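Local structure of tRNA threonylcarbamoyladenosine biosynthesis protein TsaE (Haemophilus influenzae, 1HTW) at residues Q6-E11 with R138-I143; L15-K20 with T47-G52; F21-L26 with Q55-Q60. The protein binds ATP and magnesium and is required for forming the threonylcarbamoyl group on adenosine 37 of tRNAs that read codons beginning with adenine. All blocks are in the same frame, centred on the assembly; numbering follows the deposited sequence.

Contact 1: residues Q6-E11 with R138-I143; sequences QYIPDE and RNIELI. With ADP (adenosine-5'-diphosphate), chain H.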
loop_
_atom_site.group_PDB
_atom_site.type_symbol
_atom_site.label_atom_id
_atom_site.label_comp_id
_atom_site.label_asym_id
_atom_site.label_seq_id
_atom_site.Cartn_x
_atom_site.Cartn_y
_atom_site.Cartn_z
ATOM N N GLN A 6 -4.203 -13.072 7.973
ATOM C CA GLN A 6 -4.913 -12.357 9.001
ATOM C C GLN A 6 -6.381 -12.132 8.697
ATOM O O GLN A 6 -6.725 -11.598 7.661
ATOM C CB GLN A 6 -4.247 -10.924 9.097
ATOM C CG GLN A 6 -4.931 -10.069 10.150
ATOM C CD GLN A 6 -4.500 -10.411 11.562
ATOM O OE1 GLN A 6 -3.340 -10.755 11.827
ATOM N NE2 GLN A 6 -5.490 -10.555 12.444
ATOM N N TYR A 7 -7.196 -12.682 9.606
ATOM C CA TYR A 7 -8.658 -12.509 9.478
ATOM C C TYR A 7 -9.023 -11.108 9.979
ATOM O O TYR A 7 -8.489 -10.578 10.984
ATOM C CB TYR A 7 -9.338 -13.595 10.375
ATOM C CG TYR A 7 -10.842 -13.459 10.471
ATOM C CD1 TYR A 7 -11.563 -13.453 9.276
ATOM C CD2 TYR A 7 -11.512 -13.575 11.669
ATOM C CE1 TYR A 7 -12.959 -13.399 9.321
ATOM C CE2 TYR A 7 -12.906 -13.577 11.724
ATOM C CZ TYR A 7 -13.591 -13.460 10.523
ATOM O OH TYR A 7 -14.981 -13.523 10.533
ATOM N N ILE A 8 -9.842 -10.485 9.219
ATOM C CA ILE A 8 -10.313 -9.080 9.479
ATOM C C ILE A 8 -11.867 -9.126 9.514
ATOM O O ILE A 8 -12.493 -9.090 8.467
ATOM C CB ILE A 8 -9.892 -8.272 8.248
ATOM C CG1 ILE A 8 -8.359 -8.244 8.109
ATOM C CG2 ILE A 8 -10.445 -6.840 8.448
ATOM C CD1 ILE A 8 -7.589 -7.657 9.301
ATOM N N PRO A 9 -12.379 -9.292 10.709
ATOM C CA PRO A 9 -13.838 -9.555 10.850
ATOM C C PRO A 9 -14.762 -8.458 10.448
ATOM O O PRO A 9 -15.941 -8.665 10.110
ATOM C CB PRO A 9 -13.976 -9.914 12.327
ATOM C CG PRO A 9 -12.777 -9.468 13.011
ATOM C CD PRO A 9 -11.670 -9.420 11.975
ATOM N N ASP A 10 -14.297 -7.187 10.406
ATOM C CA ASP A 10 -15.176 -6.076 10.079
ATOM C C ASP A 10 -14.331 -4.847 9.735
ATOM O O ASP A 10 -13.083 -4.959 9.745
ATOM C CB ASP A 10 -15.998 -5.749 11.354
ATOM C CG ASP A 10 -15.168 -5.741 12.606
ATOM O OD1 ASP A 10 -14.114 -5.052 12.685
ATOM O OD2 ASP A 10 -15.518 -6.459 13.577
ATOM N N GLU A 11 -15.012 -3.822 9.257
ATOM C CA GLU A 11 -14.263 -2.642 8.806
ATOM C C GLU A 11 -13.416 -2.006 9.875
ATOM O O GLU A 11 -12.284 -1.571 9.490
ATOM C CB GLU A 11 -15.259 -1.662 8.159
ATOM C CG GLU A 11 -14.508 -0.474 7.541
ATOM C CD GLU A 11 -15.367 0.341 6.610
ATOM O OE1 GLU A 11 -16.348 -0.213 6.071
ATOM O OE2 GLU A 11 -15.061 1.544 6.442
ATOM N N ARG A 138 -13.144 -9.956 5.884
ATOM C CA ARG A 138 -12.057 -10.099 4.956
ATOM C C ARG A 138 -10.989 -11.019 5.553
ATOM O O ARG A 138 -10.963 -11.297 6.732
ATOM C CB ARG A 138 -11.370 -8.708 4.628
ATOM C CG ARG A 138 -12.339 -7.658 4.109
ATOM C CD ARG A 138 -12.856 -7.843 2.736
ATOM N NE ARG A 138 -13.677 -6.725 2.221
ATOM C CZ ARG A 138 -15.000 -6.689 2.357
ATOM N NH1 ARG A 138 -15.658 -7.701 2.934
ATOM N NH2 ARG A 138 -15.723 -5.713 1.796
ATOM N N ASN A 139 -10.080 -11.450 4.688
ATOM C CA ASN A 139 -8.858 -12.139 5.132
ATOM C C ASN A 139 -7.739 -11.640 4.209
ATOM O O ASN A 139 -7.844 -11.615 2.986
ATOM C CB ASN A 139 -9.054 -13.669 4.997
ATOM C CG ASN A 139 -8.002 -14.417 5.830
ATOM O OD1 ASN A 139 -8.173 -14.603 7.031
ATOM N ND2 ASN A 139 -6.948 -14.772 5.123
ATOM N N ILE A 140 -6.627 -11.229 4.871
ATOM C CA ILE A 140 -5.515 -10.679 4.080
ATOM C C ILE A 140 -4.294 -11.600 4.211
ATOM O O ILE A 140 -4.092 -12.142 5.275
ATOM C CB ILE A 140 -5.110 -9.329 4.776
ATOM C CG1 ILE A 140 -6.279 -8.356 4.610
ATOM C CG2 ILE A 140 -3.813 -8.845 4.155
ATOM C CD1 ILE A 140 -6.127 -7.120 5.487
ATOM N N GLU A 141 -3.653 -11.798 3.077
ATOM C CA GLU A 141 -2.370 -12.550 3.088
ATOM C C GLU A 141 -1.321 -11.477 2.746
ATOM O O GLU A 141 -1.443 -10.832 1.683
ATOM C CB GLU A 141 -2.395 -13.675 2.107
ATOM C CG GLU A 141 -2.169 -13.438 0.640
ATOM C CD GLU A 141 -2.851 -14.441 -0.274
ATOM O OE1 GLU A 141 -4.000 -14.841 0.036
ATOM O OE2 GLU A 141 -2.296 -14.830 -1.324
ATOM N N LEU A 142 -0.329 -11.365 3.604
ATOM C CA LEU A 142 0.830 -10.504 3.235
ATOM C C LEU A 142 1.947 -11.471 2.807
ATOM O O LEU A 142 2.262 -12.450 3.519
ATOM C CB LEU A 142 1.309 -9.721 4.462
ATOM C CG LEU A 142 0.458 -8.623 5.050
ATOM C CD1 LEU A 142 1.287 -7.793 6.064
ATOM C CD2 LEU A 142 -0.057 -7.692 3.981
ATOM N N ILE A 143 2.550 -11.184 1.693
ATOM C CA ILE A 143 3.580 -11.982 1.093
ATOM C C ILE A 143 4.826 -11.082 0.860
ATOM O O ILE A 143 4.785 -10.153 0.093
ATOM C CB ILE A 143 3.116 -12.626 -0.210
ATOM C CG1 ILE A 143 1.855 -13.496 0.040
ATOM C CG2 ILE A 143 4.217 -13.561 -0.748
ATOM C CD1 ILE A 143 1.317 -14.058 -1.267
HETATM P PB ADP H . -11.288 -1.491 -3.236
HETATM O O1B ADP H . -10.326 -0.298 -3.204
HETATM O O2B ADP H . -10.598 -2.785 -3.132
HETATM O O3B ADP H . -12.137 -1.364 -4.573
HETATM P PA ADP H . -12.841 -0.093 -1.226
HETATM O O1A ADP H . -13.087 1.144 -2.028
HETATM O O2A ADP H . -12.014 0.084 -0.013
HETATM O O3A ADP H . -12.332 -1.289 -2.128
HETATM O "O5'" ADP H . -14.284 -0.623 -0.768
HETATM C "C5'" ADP H . -14.515 -1.492 0.310
HETATM C "C4'" ADP H . -16.027 -1.407 0.655
HETATM O "O4'" ADP H . -16.369 -2.504 1.500
HETATM C "C3'" ADP H . -16.400 -0.133 1.380
HETATM O "O3'" ADP H . -17.684 0.372 0.894
HETATM C "C2'" ADP H . -16.386 -0.602 2.821
HETATM O "O2'" ADP H . -17.126 0.208 3.713
HETATM C "C1'" ADP H . -16.864 -2.067 2.711
HETATM N N9 ADP H . -16.370 -2.910 3.771
HETATM C C8 ADP H . -17.113 -3.744 4.557
HETATM N N7 ADP H . -16.478 -4.494 5.391
HETATM C C5 ADP H . -15.217 -4.149 5.176
HETATM C C6 ADP H . -14.103 -4.698 5.765
HETATM N N6 ADP H . -14.104 -5.680 6.654
HETATM N N1 ADP H . -12.918 -4.243 5.266
HETATM C C2 ADP H . -12.897 -3.313 4.297
HETATM N N3 ADP H . -13.926 -2.754 3.628
HETATM C C4 ADP H . -15.072 -3.220 4.182
#
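Arg-138 points to the same face of the sheet as Ile-8 and Ile-140. Its CB stays with Ile-8, 3.9 Å from CB of that residue, and from CG outward the side chain follows ADP. CG lies beside the backbone N (chi1 -56°), and a bend at chi2 takes the chain away from strand 6-8, so that CG touches the adenine at N1 and N6 of ADP. The guanidinium spreads over the purine, one face turned to C5 and C4, with CZ 3.8 Å from ADP C5, while NH2 passes on to the ribose, in contact with ADP O4' at 3.3 Å. Hydrogen bonds from NE to Ala-44 O and NH1 to Asp-135 O, and a weak one from NH2 to Gly-43 O, restrain the rotation of the plane over the base. The backbone here belongs to an antiparallel pairing at one margin of the P-loop NTPase sheet: Gln-6 with Ile-140 and Ile-8 with Arg-138 are hydrogen-bonded pairs, and Tyr-7 with Asn-139 is the non-hydrogen-bonded pair between them. The bond from Ile-140 N to Gln-6 O (2.8 Å) is nearly straight, 170° at the hydrogen. On the Arg-138 face, the side chains of Ile-8 and Ile-140 cross obliquely, CG1 of the first 3.6 Å from CD1 of the second. Beyond the strand, the extended Glu-11 accepts the ribose hydroxyl O2' of ADP on OE1 at 2.5 Å.

Contact 2: residues L15-K20 with T47-G52; sequences LRFGKK and TTLTRG. With MG (magnesium ion), chain D; ADP (adenosine-5'-diphosphate), chain H.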
loop_
_atom_site.group_PDB
_atom_site.type_symbol
_atom_site.label_atom_id
_atom_site.label_comp_id
_atom_site.label_asym_id
_atom_site.label_seq_id
_atom_site.Cartn_x
_atom_site.Cartn_y
_atom_site.Cartn_z
ATOM N N LEU A 15 -9.296 -1.128 9.575
ATOM C CA LEU A 15 -8.602 0.164 9.894
ATOM C C LEU A 15 -7.539 -0.016 10.962
ATOM O O LEU A 15 -6.406 0.535 10.713
ATOM C CB LEU A 15 -9.687 1.142 10.322
ATOM C CG LEU A 15 -10.747 1.498 9.292
ATOM C CD1 LEU A 15 -11.855 2.336 9.954
ATOM C CD2 LEU A 15 -10.199 2.124 8.039
ATOM N N ARG A 16 -7.728 -0.783 11.981
ATOM C CA ARG A 16 -6.750 -1.091 13.009
ATOM C C ARG A 16 -5.570 -1.830 12.400
ATOM O O ARG A 16 -4.400 -1.554 12.756
ATOM C CB ARG A 16 -7.389 -1.947 14.109
ATOM C CG ARG A 16 -6.409 -2.366 15.218
ATOM C CD ARG A 16 -7.162 -3.155 16.294
ATOM N NE ARG A 16 -6.270 -3.834 17.212
ATOM C CZ ARG A 16 -6.260 -5.132 17.511
ATOM N NH1 ARG A 16 -7.098 -5.976 16.927
ATOM N NH2 ARG A 16 -5.399 -5.585 18.414
ATOM N N PHE A 17 -5.829 -2.766 11.475
ATOM C CA PHE A 17 -4.719 -3.457 10.842
ATOM C C PHE A 17 -3.919 -2.525 9.941
ATOM O O PHE A 17 -2.691 -2.515 10.007
ATOM C CB PHE A 17 -5.258 -4.641 9.954
ATOM C CG PHE A 17 -4.095 -5.385 9.323
ATOM C CD1 PHE A 17 -3.501 -6.429 10.045
ATOM C CD2 PHE A 17 -3.640 -5.053 8.079
ATOM C CE1 PHE A 17 -2.418 -7.102 9.450
ATOM C CE2 PHE A 17 -2.546 -5.683 7.520
ATOM C CZ PHE A 17 -1.956 -6.740 8.224
ATOM N N GLY A 18 -4.607 -1.591 9.244
ATOM C CA GLY A 18 -3.841 -0.618 8.449
ATOM C C GLY A 18 -2.941 0.246 9.370
ATOM O O GLY A 18 -1.787 0.505 9.000
ATOM N N LYS A 19 -3.465 0.647 10.497
ATOM C CA LYS A 19 -2.673 1.553 11.395
ATOM C C LYS A 19 -1.421 0.758 11.861
ATOM O O LYS A 19 -0.299 1.262 11.764
ATOM C CB LYS A 19 -3.458 1.976 12.598
ATOM C CG LYS A 19 -2.615 2.852 13.578
ATOM C CD LYS A 19 -3.402 3.266 14.792
ATOM C CE LYS A 19 -2.526 3.878 15.878
ATOM N NZ LYS A 19 -1.682 5.013 15.386
ATOM N N LYS A 20 -1.653 -0.486 12.272
ATOM C CA LYS A 20 -0.486 -1.309 12.735
ATOM C C LYS A 20 0.503 -1.531 11.608
ATOM O O LYS A 20 1.722 -1.346 11.856
ATOM C CB LYS A 20 -0.978 -2.647 13.291
ATOM C CG LYS A 20 0.143 -3.589 13.727
ATOM C CD LYS A 20 -0.372 -4.921 14.247
ATOM C CE LYS A 20 0.663 -5.572 15.189
ATOM N NZ LYS A 20 1.294 -6.739 14.514
ATOM N N THR A 47 -8.638 0.355 -0.960
ATOM C CA THR A 47 -8.733 1.767 -0.523
ATOM C C THR A 47 -9.090 1.954 0.875
ATOM O O THR A 47 -8.577 2.882 1.600
ATOM C CB THR A 47 -9.623 2.503 -1.560
ATOM O OG1 THR A 47 -9.041 2.441 -2.816
ATOM C CG2 THR A 47 -9.787 3.963 -1.090
ATOM N N THR A 48 -9.935 1.111 1.545
ATOM C CA THR A 48 -10.223 1.221 2.954
ATOM C C THR A 48 -8.979 0.882 3.844
ATOM O O THR A 48 -8.781 1.561 4.824
ATOM C CB THR A 48 -11.327 0.236 3.388
ATOM O OG1 THR A 48 -12.510 0.766 2.648
ATOM C CG2 THR A 48 -11.609 0.277 4.842
ATOM N N LEU A 49 -8.232 -0.090 3.341
ATOM C CA LEU A 49 -6.974 -0.403 4.104
ATOM C C LEU A 49 -5.986 0.804 3.954
ATOM O O LEU A 49 -5.488 1.134 5.033
ATOM C CB LEU A 49 -6.291 -1.612 3.414
ATOM C CG LEU A 49 -4.887 -1.931 3.966
ATOM C CD1 LEU A 49 -4.883 -2.057 5.473
ATOM C CD2 LEU A 49 -4.332 -3.211 3.315
ATOM N N THR A 50 -5.909 1.311 2.791
ATOM C CA THR A 50 -5.048 2.535 2.589
ATOM C C THR A 50 -5.516 3.644 3.515
ATOM O O THR A 50 -4.706 4.348 4.137
ATOM C CB THR A 50 -5.204 2.991 1.156
ATOM O OG1 THR A 50 -4.628 1.989 0.286
ATOM C CG2 THR A 50 -4.366 4.290 0.913
ATOM N N ARG A 51 -6.817 3.846 3.607
ATOM C CA ARG A 51 -7.337 4.860 4.551
ATOM C C ARG A 51 -6.965 4.604 5.970
ATOM O O ARG A 51 -6.513 5.496 6.739
ATOM C CB ARG A 51 -8.841 5.054 4.313
ATOM C CG ARG A 51 -9.566 5.911 5.331
ATOM C CD ARG A 51 -11.086 5.996 4.935
ATOM N NE ARG A 51 -11.961 5.157 5.695
ATOM C CZ ARG A 51 -12.377 5.106 6.911
ATOM N NH1 ARG A 51 -11.952 5.911 7.900
ATOM N NH2 ARG A 51 -13.222 4.119 7.283
ATOM N N GLY A 52 -7.071 3.369 6.462
ATOM C CA GLY A 52 -6.690 3.029 7.831
ATOM C C GLY A 52 -5.113 3.316 7.974
ATOM O O GLY A 52 -4.780 3.693 9.081
HETATM MG MG MG D . -9.690 1.195 -4.368
HETATM P PB ADP H . -11.288 -1.491 -3.236
HETATM O O1B ADP H . -10.326 -0.298 -3.204
HETATM O O2B ADP H . -10.598 -2.785 -3.132
HETATM O O3B ADP H . -12.137 -1.364 -4.573
HETATM P PA ADP H . -12.841 -0.093 -1.226
HETATM O O1A ADP H . -13.087 1.144 -2.028
HETATM O O2A ADP H . -12.014 0.084 -0.013
HETATM O O3A ADP H . -12.332 -1.289 -2.128
HETATM O "O5'" ADP H . -14.284 -0.623 -0.768
HETATM C "C5'" ADP H . -14.515 -1.492 0.310
HETATM C "C4'" ADP H . -16.027 -1.407 0.655
HETATM O "O4'" ADP H . -16.369 -2.504 1.500
HETATM C "C3'" ADP H . -16.400 -0.133 1.380
HETATM O "O3'" ADP H . -17.684 0.372 0.894
HETATM C "C2'" ADP H . -16.386 -0.602 2.821
HETATM O "O2'" ADP H . -17.126 0.208 3.713
HETATM C "C1'" ADP H . -16.864 -2.067 2.711
HETATM N N9 ADP H . -16.370 -2.910 3.771
HETATM C C8 ADP H . -17.113 -3.744 4.557
HETATM N N7 ADP H . -16.478 -4.494 5.391
HETATM C C5 ADP H . -15.217 -4.149 5.176
HETATM C C6 ADP H . -14.103 -4.698 5.765
HETATM N N6 ADP H . -14.104 -5.680 6.654
HETATM N N1 ADP H . -12.918 -4.243 5.266
HETATM C C2 ADP H . -12.897 -3.313 4.297
HETATM N N3 ADP H . -13.926 -2.754 3.628
HETATM C C4 ADP H . -15.072 -3.220 4.182
HETATM O O HOH W 1 -10.378 0.027 -6.008
HETATM O O HOH W 2 -11.655 2.154 -4.221
HETATM O O HOH W 3 -9.232 2.873 -5.834
#
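ADP O2A is gripped by two hydrogen bonds, both from Thr-48: OG1 at 2.8 Å, lying beside its own backbone N (chi1 -66°), and that backbone N, whose bond is noticeably bent (139° at the hydrogen). One residue earlier much the same torsion brings Thr-47 OG1 to the magnesium ion at 2.1 Å, while Thr-47 N donates to ADP O1B, itself a magnesium ligand; three waters and Glu-113 complete six ligands. Behind this polar end, helices 15-20 and 47-52 cross at -56° with their axes only 7.4 Å apart. Gly-52 and Gly-18 bring bare backbone to the crossing, with Gly-52 CA 4.0 Å from Leu-15 CA. Leu-49 starts out away from the other helix, but its CD1 returns to lie 3.5 Å from Gly-18 CA and at the edge of the Phe-17 ring. Leu-15 spreads its two methyls: CD2 touches both Thr-48 O and Gly-52 CA and also sits over one face of the Arg-51 guanidinium, whereas CD1 meets Arg-51 NH2 at 3.5 Å. That guanidinium, swung round by the bend at chi3, is held by Gln-55 OE1 and by a salt bridge to Glu-11. Thr-47, the last residue of the Walker A pattern, and Thr-48 lie in the first turn of the helix, the strand-loop-helix phosphate site of P-loop ATPases.

Contact 3: residues F21-L26 with Q55-Q60; sequences FAEILL and QGIGHQ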
loop_
_atom_site.group_PDB
_atom_site.type_symbol
_atom_site.label_atom_id
_atom_site.label_comp_id
_atom_site.label_asym_id
_atom_site.label_seq_id
_atom_site.Cartn_x
_atom_site.Cartn_y
_atom_site.Cartn_z
ATOM N N PHE A 21 0.083 -1.844 10.396
ATOM C CA PHE A 21 0.962 -2.069 9.272
ATOM C C PHE A 21 1.741 -0.797 8.912
ATOM O O PHE A 21 2.944 -0.762 8.675
ATOM C CB PHE A 21 0.112 -2.534 8.079
ATOM C CG PHE A 21 0.761 -2.897 6.798
ATOM C CD1 PHE A 21 1.995 -3.514 6.744
ATOM C CD2 PHE A 21 0.102 -2.723 5.572
ATOM C CE1 PHE A 21 2.574 -3.835 5.517
ATOM C CE2 PHE A 21 0.635 -3.074 4.365
ATOM C CZ PHE A 21 1.944 -3.623 4.327
ATOM N N ALA A 22 1.044 0.353 8.876
ATOM C CA ALA A 22 1.714 1.615 8.503
ATOM C C ALA A 22 2.725 2.014 9.607
ATOM O O ALA A 22 3.829 2.445 9.227
ATOM C CB ALA A 22 0.680 2.732 8.378
ATOM N N GLU A 23 2.405 1.768 10.854
ATOM C CA GLU A 23 3.316 2.056 11.965
ATOM C C GLU A 23 4.584 1.223 11.821
ATOM O O GLU A 23 5.700 1.777 11.978
ATOM C CB GLU A 23 2.678 1.928 13.302
ATOM C CG GLU A 23 1.604 2.967 13.643
ATOM C CD GLU A 23 2.211 4.306 14.025
ATOM O OE1 GLU A 23 3.412 4.520 13.752
ATOM O OE2 GLU A 23 1.492 5.153 14.605
ATOM N N ILE A 24 4.431 -0.042 11.403
ATOM C CA ILE A 24 5.622 -0.866 11.180
ATOM C C ILE A 24 6.455 -0.294 10.069
ATOM O O ILE A 24 7.688 -0.141 10.203
ATOM C CB ILE A 24 5.237 -2.337 10.875
ATOM C CG1 ILE A 24 4.772 -3.012 12.156
ATOM C CG2 ILE A 24 6.326 -3.068 10.144
ATOM C CD1 ILE A 24 4.184 -4.390 11.862
ATOM N N LEU A 25 5.859 0.113 8.947
ATOM C CA LEU A 25 6.613 0.707 7.838
ATOM C C LEU A 25 7.315 1.997 8.264
ATOM O O LEU A 25 8.472 2.184 7.808
ATOM C CB LEU A 25 5.700 0.989 6.645
ATOM C CG LEU A 25 4.904 -0.165 6.083
ATOM C CD1 LEU A 25 4.235 0.306 4.764
ATOM C CD2 LEU A 25 5.836 -1.333 5.757
ATOM N N LEU A 26 6.685 2.817 9.104
ATOM C CA LEU A 26 7.389 4.064 9.494
ATOM C C LEU A 26 8.580 3.719 10.417
ATOM O O LEU A 26 9.598 4.409 10.210
ATOM C CB LEU A 26 6.466 4.939 10.363
ATOM C CG LEU A 26 5.325 5.611 9.590
ATOM C CD1 LEU A 26 4.501 6.442 10.591
ATOM C CD2 LEU A 26 5.881 6.494 8.489
ATOM N N GLN A 55 -4.789 7.525 7.774
ATOM C CA GLN A 55 -5.445 8.156 8.860
ATOM C C GLN A 55 -4.950 7.621 10.176
ATOM O O GLN A 55 -4.891 8.273 11.245
ATOM C CB GLN A 55 -7.030 8.059 8.757
ATOM C CG GLN A 55 -7.480 8.825 7.512
ATOM C CD GLN A 55 -9.032 8.677 7.334
ATOM O OE1 GLN A 55 -9.551 7.754 7.928
ATOM N NE2 GLN A 55 -9.648 9.635 6.657
ATOM N N GLY A 56 -4.537 6.313 10.104
ATOM C CA GLY A 56 -4.013 5.661 11.322
ATOM C C GLY A 56 -2.700 6.308 11.803
ATOM O O GLY A 56 -2.548 6.329 13.046
ATOM N N ILE A 57 -1.917 6.789 10.880
ATOM C CA ILE A 57 -0.625 7.451 11.324
ATOM C C ILE A 57 -0.843 8.957 11.376
ATOM O O ILE A 57 0.149 9.706 11.540
ATOM C CB ILE A 57 0.512 7.068 10.405
ATOM C CG1 ILE A 57 0.290 7.251 8.918
ATOM C CG2 ILE A 57 0.905 5.585 10.666
ATOM C CD1 ILE A 57 1.521 7.098 8.033
ATOM N N GLY A 58 -2.084 9.437 11.269
ATOM C CA GLY A 58 -2.315 10.888 11.465
ATOM C C GLY A 58 -2.871 11.713 10.361
ATOM O O GLY A 58 -3.099 12.954 10.551
ATOM N N HIS A 59 -3.063 11.270 9.121
ATOM C CA HIS A 59 -3.661 12.054 8.091
ATOM C C HIS A 59 -5.054 12.489 8.533
ATOM O O HIS A 59 -5.822 11.640 8.981
ATOM C CB HIS A 59 -3.710 11.358 6.735
ATOM C CG HIS A 59 -4.396 12.221 5.730
ATOM N ND1 HIS A 59 -3.822 13.360 5.191
ATOM C CD2 HIS A 59 -5.635 12.108 5.186
ATOM C CE1 HIS A 59 -4.652 13.821 4.253
ATOM N NE2 HIS A 59 -5.751 13.113 4.257
ATOM N N GLN A 60 -5.347 13.792 8.473
ATOM C CA GLN A 60 -6.709 14.258 8.790
ATOM C C GLN A 60 -7.331 14.796 7.503
ATOM O O GLN A 60 -6.762 15.613 6.790
ATOM C CB GLN A 60 -6.641 15.433 9.793
ATOM C CG GLN A 60 -5.649 15.240 10.905
ATOM C CD GLN A 60 -5.794 16.245 12.022
ATOM O OE1 GLN A 60 -5.156 17.304 12.008
ATOM N NE2 GLN A 60 -6.642 15.902 12.982
#
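Residues 21-26 continue the helix 11-28, while 55-60 run off the end of helix 46-56 into a loop, and the two backbones come nearest at Glu-23 and Ile-57, whose CA atoms are 6.7 Å apart. The turn-off is a Schellman motif: Gly-58, with positive phi (119°), is the C-prime residue, its N bonding to Gln-55 O and the N of His-59 to Leu-54 O. This ends the helix of the P-loop fold that starts at the phosphate site; Ile-57, just before Gly-58, points toward helix 11-28. With chi1 at 51°, Ile-57 holds CG1 in the crowded position between its backbone N and carbonyl carbon, and CG2 beside the N; that puts the CG2 methyl foremost. It fits among three residues, 22, 23 and 26, on about one turn of the helix. Ala-22 CB, pointing toward it, meets it at 3.7 Å from one side. Leu-26 comes tip to tip, CG anti to its carbonyl carbon, with CD1 close to both CG2 and CD1 of Ile-57. Glu-23 passes alongside in the opposite direction: bent at chi2 (-77°), it folds back so that the flat face of the carboxylate lies over the methyl, while OE2 makes a long, weak ion pair with Lys-19 NZ, which is hydrogen-bonded to Gly-56 O. Ile-57 also touches Ile-81 of strand 79-85, and Leu-26 touches Lys-79 of the same strand. No hydrogen bond joins the two segments themselves; the carboxylate carbon Glu-23 CD stands 3.8 Å from Ile-57 CG2.

Contacts 2 and 3 join the same two helices, 11-28 and 46-56, but at different depths: contact 2 is buried and allows close approach through glycines, whereas contact 3 lies at the surface, where one isoleucine methyl does most of the touching. Lys-19 NZ, hydrogen-bonded to Gly-56 O, ties the two together. Contact 1, partly buried, works by backbone hydrogen bonds between strands, and its strand 3-8 is followed in the chain by helix 11-28. It meets contact 2 through the salt bridge from Glu-11 to Arg-51 and through packing of Ile-8 and Gln-6 on Phe-17. Contacts 1 and 2 both touch ADP, one at base and ribose, the other at the phosphates; contact 3 does not.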